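Elastinolytic metalloprotease (Pseudoalteromonas sp. CF6-2, PDB 6IK4) is a zinc-dependent M23-family metalloprotease that probably cleaves peptide bonds in elastin and peptidoglycan, with this chain holding the C-terminal, M23-bearing part. Local coordinates at residues S26-Y30 with V144-N148; H53-R59 with Y85-V91. All coordinates share one frame. Where two conformers were deposited one is given. Residue numbers count along the deposited sequence, not the author numbering.

Interaction 1: S26-Y30 with V144-N148; sequences SGYPY and VGNSN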
# COMPACT_ATOMS: atom_id res chain seq x y z
N SER A 26 3.33 10.67 -11.26
CA SER A 26 2.93 11.73 -12.17
C SER A 26 1.56 11.40 -12.77
O SER A 26 1.23 10.24 -12.99
CB SER A 26 3.95 11.92 -13.30
OG SER A 26 5.25 12.06 -12.78
N GLY A 27 0.78 12.43 -13.06
CA GLY A 27 -0.50 12.19 -13.72
C GLY A 27 -1.51 11.47 -12.83
O GLY A 27 -1.33 11.32 -11.62
N TYR A 28 -2.58 11.01 -13.48
CA TYR A 28 -3.76 10.42 -12.83
C TYR A 28 -3.91 8.92 -13.09
O TYR A 28 -3.33 8.39 -14.03
CB TYR A 28 -5.04 11.11 -13.32
CG TYR A 28 -5.27 12.51 -12.84
CD1 TYR A 28 -5.66 12.76 -11.53
CD2 TYR A 28 -5.15 13.58 -13.71
CE1 TYR A 28 -5.89 14.05 -11.10
CE2 TYR A 28 -5.37 14.88 -13.29
CZ TYR A 28 -5.74 15.11 -11.98
OH TYR A 28 -5.97 16.40 -11.56
N PRO A 29 -4.74 8.23 -12.28
CA PRO A 29 -5.46 8.64 -11.06
C PRO A 29 -4.57 8.50 -9.82
O PRO A 29 -3.49 7.94 -9.95
CB PRO A 29 -6.62 7.65 -11.01
CG PRO A 29 -6.07 6.41 -11.62
CD PRO A 29 -4.98 6.81 -12.60
N TYR A 30 -5.01 9.00 -8.66
CA TYR A 30 -4.21 8.85 -7.43
C TYR A 30 -4.59 7.52 -6.80
O TYR A 30 -5.49 7.44 -5.96
CB TYR A 30 -4.43 10.02 -6.48
CG TYR A 30 -4.12 11.35 -7.12
CD1 TYR A 30 -3.21 11.44 -8.18
CD2 TYR A 30 -4.75 12.51 -6.69
CE1 TYR A 30 -2.93 12.67 -8.78
CE2 TYR A 30 -4.48 13.73 -7.29
CZ TYR A 30 -3.58 13.80 -8.33
OH TYR A 30 -3.34 15.03 -8.91
N VAL A 144 -8.47 11.90 -1.44
CA VAL A 144 -7.20 12.23 -2.11
C VAL A 144 -7.02 13.75 -2.18
O VAL A 144 -7.97 14.53 -2.09
CB VAL A 144 -7.11 11.59 -3.50
CG1 VAL A 144 -7.32 10.07 -3.41
CG2 VAL A 144 -8.09 12.25 -4.50
N GLY A 145 -5.77 14.16 -2.35
CA GLY A 145 -5.43 15.57 -2.43
C GLY A 145 -5.53 16.09 -3.85
O GLY A 145 -6.14 15.48 -4.73
N ASN A 146 -4.90 17.24 -4.08
CA ASN A 146 -5.05 17.95 -5.35
C ASN A 146 -3.84 17.81 -6.26
O ASN A 146 -3.82 18.42 -7.34
CB ASN A 146 -5.34 19.43 -5.07
CG ASN A 146 -6.66 19.64 -4.36
OD1 ASN A 146 -7.58 18.81 -4.48
ND2 ASN A 146 -6.77 20.73 -3.62
N SER A 147 -2.84 17.04 -5.87
CA SER A 147 -1.68 16.76 -6.71
C SER A 147 -1.05 15.47 -6.20
O SER A 147 -1.36 15.01 -5.10
CB SER A 147 -0.68 17.91 -6.68
OG SER A 147 -0.20 18.10 -5.37
N ASN A 148 -0.17 14.89 -7.02
CA ASN A 148 0.57 13.71 -6.57
C ASN A 148 1.31 14.00 -5.27
O ASN A 148 2.06 14.97 -5.17
CB ASN A 148 1.54 13.26 -7.64
CG ASN A 148 0.87 12.47 -8.72
OD1 ASN A 148 0.70 11.25 -8.61
ND2 ASN A 148 0.46 13.16 -9.79
O HOH W 1 -5.93 16.82 -8.84
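Two irregular loops pack against each other here, near the zinc site: 26-30, from the connection between strands 14-17 and 32-36, and the segment 144-148, which follows strand 140-143 of the smaller four-stranded sheet. Neither segment has regular secondary structure, and together they bury 313 Å². Tyr30 supplies the largest share, 123 Å². Its CA-to-CB bond points toward 144-148, and that segment bends round the ring: Val144 CG2 lies 4.0 Å from Tyr30 CD2 near the ring plane, Gly145 O also sits at the edge, 3.5 Å from Tyr30 CE2, and Ser147 O stands over one face. At the tip, Tyr30 OH comes within 3.3 Å of Ser147 CA. The ring thus meets backbone more than side chains, with Val144 as its apolar neighbour.

The direct hydrogen bond comes from Asn148, whose ND2 donates to Gly27 O at 3.2 Å with an N-H...O angle of 160°. Its OD1 accepts from the backbone N of Ser22, so the one amide ties 144-148 to two points, Gly27 and Ser22, of the same loop. A water O lies 2.8 Å from Tyr28 OH and 3.1 Å from Tyr30 OH, and donates a weak bond to Asn146 O at 3.0 Å. A cis peptide bond precedes Pro29, between the two tyrosines that share this water.

At their nearest atoms, the Asn148 side chain is about 3 Å from that of His21 and about 8 Å from the zinc ion. The contact thus flanks the zinc site of this M23 metallopeptidase, where His21, Asp34 and His120 bind the metal, without itself supplying a ligand.

Interaction 2: H53-R59 with Y85-V91; sequences HGGVITR and YNNGDTV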
# COMPACT_ATOMS: atom_id res chain seq x y z
N HIS A 53 -6.32 -7.97 1.80
CA HIS A 53 -7.52 -8.76 1.50
C HIS A 53 -7.04 -10.09 0.92
O HIS A 53 -5.85 -10.29 0.68
CB HIS A 53 -8.42 -8.04 0.50
CG HIS A 53 -7.73 -7.73 -0.79
ND1 HIS A 53 -7.59 -8.65 -1.81
CD2 HIS A 53 -7.06 -6.63 -1.19
CE1 HIS A 53 -6.90 -8.11 -2.79
NE2 HIS A 53 -6.56 -6.89 -2.44
N GLY A 54 -7.99 -11.01 0.67
CA GLY A 54 -7.66 -12.29 0.08
C GLY A 54 -7.67 -12.27 -1.44
O GLY A 54 -8.21 -11.36 -2.07
N GLY A 55 -7.05 -13.29 -2.04
CA GLY A 55 -7.06 -13.41 -3.48
C GLY A 55 -5.90 -14.24 -4.00
O GLY A 55 -5.21 -14.93 -3.25
N VAL A 56 -5.72 -14.16 -5.32
CA VAL A 56 -4.71 -14.92 -6.05
C VAL A 56 -3.48 -14.05 -6.28
O VAL A 56 -3.60 -12.87 -6.61
CB VAL A 56 -5.28 -15.43 -7.39
CG1 VAL A 56 -4.27 -16.32 -8.11
CG2 VAL A 56 -6.57 -16.21 -7.15
N ILE A 57 -2.30 -14.65 -6.12
CA ILE A 57 -1.03 -13.94 -6.21
C ILE A 57 -0.57 -13.84 -7.65
O ILE A 57 -0.65 -14.81 -8.42
CB ILE A 57 0.03 -14.66 -5.36
CG1 ILE A 57 -0.29 -14.55 -3.87
CG2 ILE A 57 1.45 -14.15 -5.70
CD1 ILE A 57 -0.06 -13.16 -3.29
N THR A 58 -0.06 -12.67 -8.03
CA THR A 58 0.82 -12.51 -9.18
C THR A 58 2.14 -11.96 -8.68
O THR A 58 2.15 -10.93 -8.00
CB THR A 58 0.21 -11.57 -10.23
OG1 THR A 58 -1.09 -12.03 -10.60
CG2 THR A 58 1.11 -11.53 -11.48
N ARG A 59 3.24 -12.65 -8.97
CA ARG A 59 4.58 -12.20 -8.57
C ARG A 59 5.30 -11.71 -9.81
O ARG A 59 5.67 -12.50 -10.68
CB ARG A 59 5.37 -13.32 -7.88
CG ARG A 59 6.83 -12.93 -7.54
CD ARG A 59 7.65 -14.14 -7.10
NE ARG A 59 9.08 -13.83 -6.94
CZ ARG A 59 9.95 -13.69 -7.93
NH1 ARG A 59 9.55 -13.81 -9.19
NH2 ARG A 59 11.22 -13.41 -7.68
N TYR A 85 5.32 -15.90 -1.78
CA TYR A 85 4.34 -16.57 -2.62
C TYR A 85 4.72 -16.42 -4.09
O TYR A 85 5.48 -15.53 -4.48
CB TYR A 85 2.93 -16.02 -2.35
CG TYR A 85 2.52 -16.36 -0.94
CD1 TYR A 85 2.05 -17.62 -0.63
CD2 TYR A 85 2.67 -15.44 0.09
CE1 TYR A 85 1.72 -17.97 0.67
CE2 TYR A 85 2.33 -15.77 1.38
CZ TYR A 85 1.86 -17.03 1.67
OH TYR A 85 1.53 -17.39 2.97
N ASN A 86 4.18 -17.33 -4.89
CA ASN A 86 4.42 -17.40 -6.33
C ASN A 86 3.09 -17.31 -7.07
O ASN A 86 2.02 -17.43 -6.47
CB ASN A 86 5.15 -18.69 -6.70
CG ASN A 86 6.59 -18.68 -6.27
OD1 ASN A 86 7.41 -18.01 -6.89
ND2 ASN A 86 6.91 -19.41 -5.21
N ASN A 87 3.19 -17.12 -8.39
CA ASN A 87 2.01 -16.99 -9.25
C ASN A 87 1.01 -18.11 -8.98
O ASN A 87 1.39 -19.28 -8.87
CB ASN A 87 2.42 -17.03 -10.73
CG ASN A 87 3.10 -15.77 -11.19
OD1 ASN A 87 2.85 -14.68 -10.68
ND2 ASN A 87 3.97 -15.90 -12.19
N GLY A 88 -0.26 -17.74 -8.86
CA GLY A 88 -1.32 -18.71 -8.66
C GLY A 88 -1.59 -19.10 -7.23
O GLY A 88 -2.64 -19.71 -6.96
N ASP A 89 -0.70 -18.77 -6.29
CA ASP A 89 -0.96 -19.05 -4.89
C ASP A 89 -2.15 -18.23 -4.41
O ASP A 89 -2.46 -17.16 -4.95
CB ASP A 89 0.27 -18.73 -4.02
CG ASP A 89 1.39 -19.75 -4.20
OD1 ASP A 89 1.12 -20.86 -4.72
OD2 ASP A 89 2.55 -19.43 -3.82
N THR A 90 -2.84 -18.74 -3.39
CA THR A 90 -3.96 -18.06 -2.76
C THR A 90 -3.54 -17.57 -1.37
O THR A 90 -2.86 -18.30 -0.64
CB THR A 90 -5.18 -18.99 -2.67
OG1 THR A 90 -5.70 -19.22 -3.99
CG2 THR A 90 -6.27 -18.40 -1.80
N VAL A 91 -3.93 -16.34 -1.03
CA VAL A 91 -3.68 -15.82 0.31
C VAL A 91 -4.99 -15.32 0.89
O VAL A 91 -5.98 -15.11 0.18
CB VAL A 91 -2.62 -14.71 0.34
CG1 VAL A 91 -1.26 -15.25 -0.11
CG2 VAL A 91 -3.05 -13.53 -0.54
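Ile57, Val91 and Arg59 bury the most surface in this contact, 107, 70 and 63 Å² of a total of 550 Å². Ile57 points toward 85-91, where its CG1 lies 3.9 Å from both Val91 CG1 and Tyr85 CB; Val67 of strand 64-68 touches Ile57 and Val91 alike, extending the apolar patch.

The backbone sets this register. Val91 pairs with Gly55 as an antiparallel hydrogen-bonded pair: Val91 N to Gly55 O is 2.9 Å and Gly55 N to Val91 O 3.1 Å. Val56 and Thr90 form the next, non-hydrogen-bonded pair, with both side chains on the face opposite Val91. An ideal CB on Gly54 would stand only 3.2 Å from Val91 O, a tight fit.

Beyond the bridges, 85-91 folds into a type II turn, Asn86 to Asp89, closed by Asp89 N to Asn86 O at 3.0 Å. Strand 55-61 still binds it, through Ile57 N to Asp89 O (2.8 Å) and Gly88 N to Ile57 O (3.0 Å). At Arg59 a side chain takes over as acceptor: Arg59 N donates to Asn87 OD1 at 2.7 Å and 164°, while the arginine, extended through chi3, brings CD to 3.7 Å from Tyr85 O.

Strand 55-61 has 64-68 on one side and the short strand 90-91 on the other, so 90-91 and its turn form an edge of the large antiparallel β-sheet characteristic of M23 peptidases.

Overall arrangement
The two contacts lie on opposite sides of the chain's centre, 28 Å apart between centres and about 15 Å at their nearest atoms, and share no strand. Both segments of interaction 2 fall between the two segments of interaction 1 along the chain. Both contacts are partly buried, yet built differently: in interaction 2 four backbone hydrogen bonds hold a strand and turn on the large sheet, whereas interaction 1 joins a loop of that sheet to one of the smaller sheet through one side-chain bond, a water and an enclosed tyrosine. Asparagine amides serve both, donating at Asn148 and accepting at Asn87. Interaction 1 adjoins the zinc site; interaction 2 is sheet-edge packing away from it.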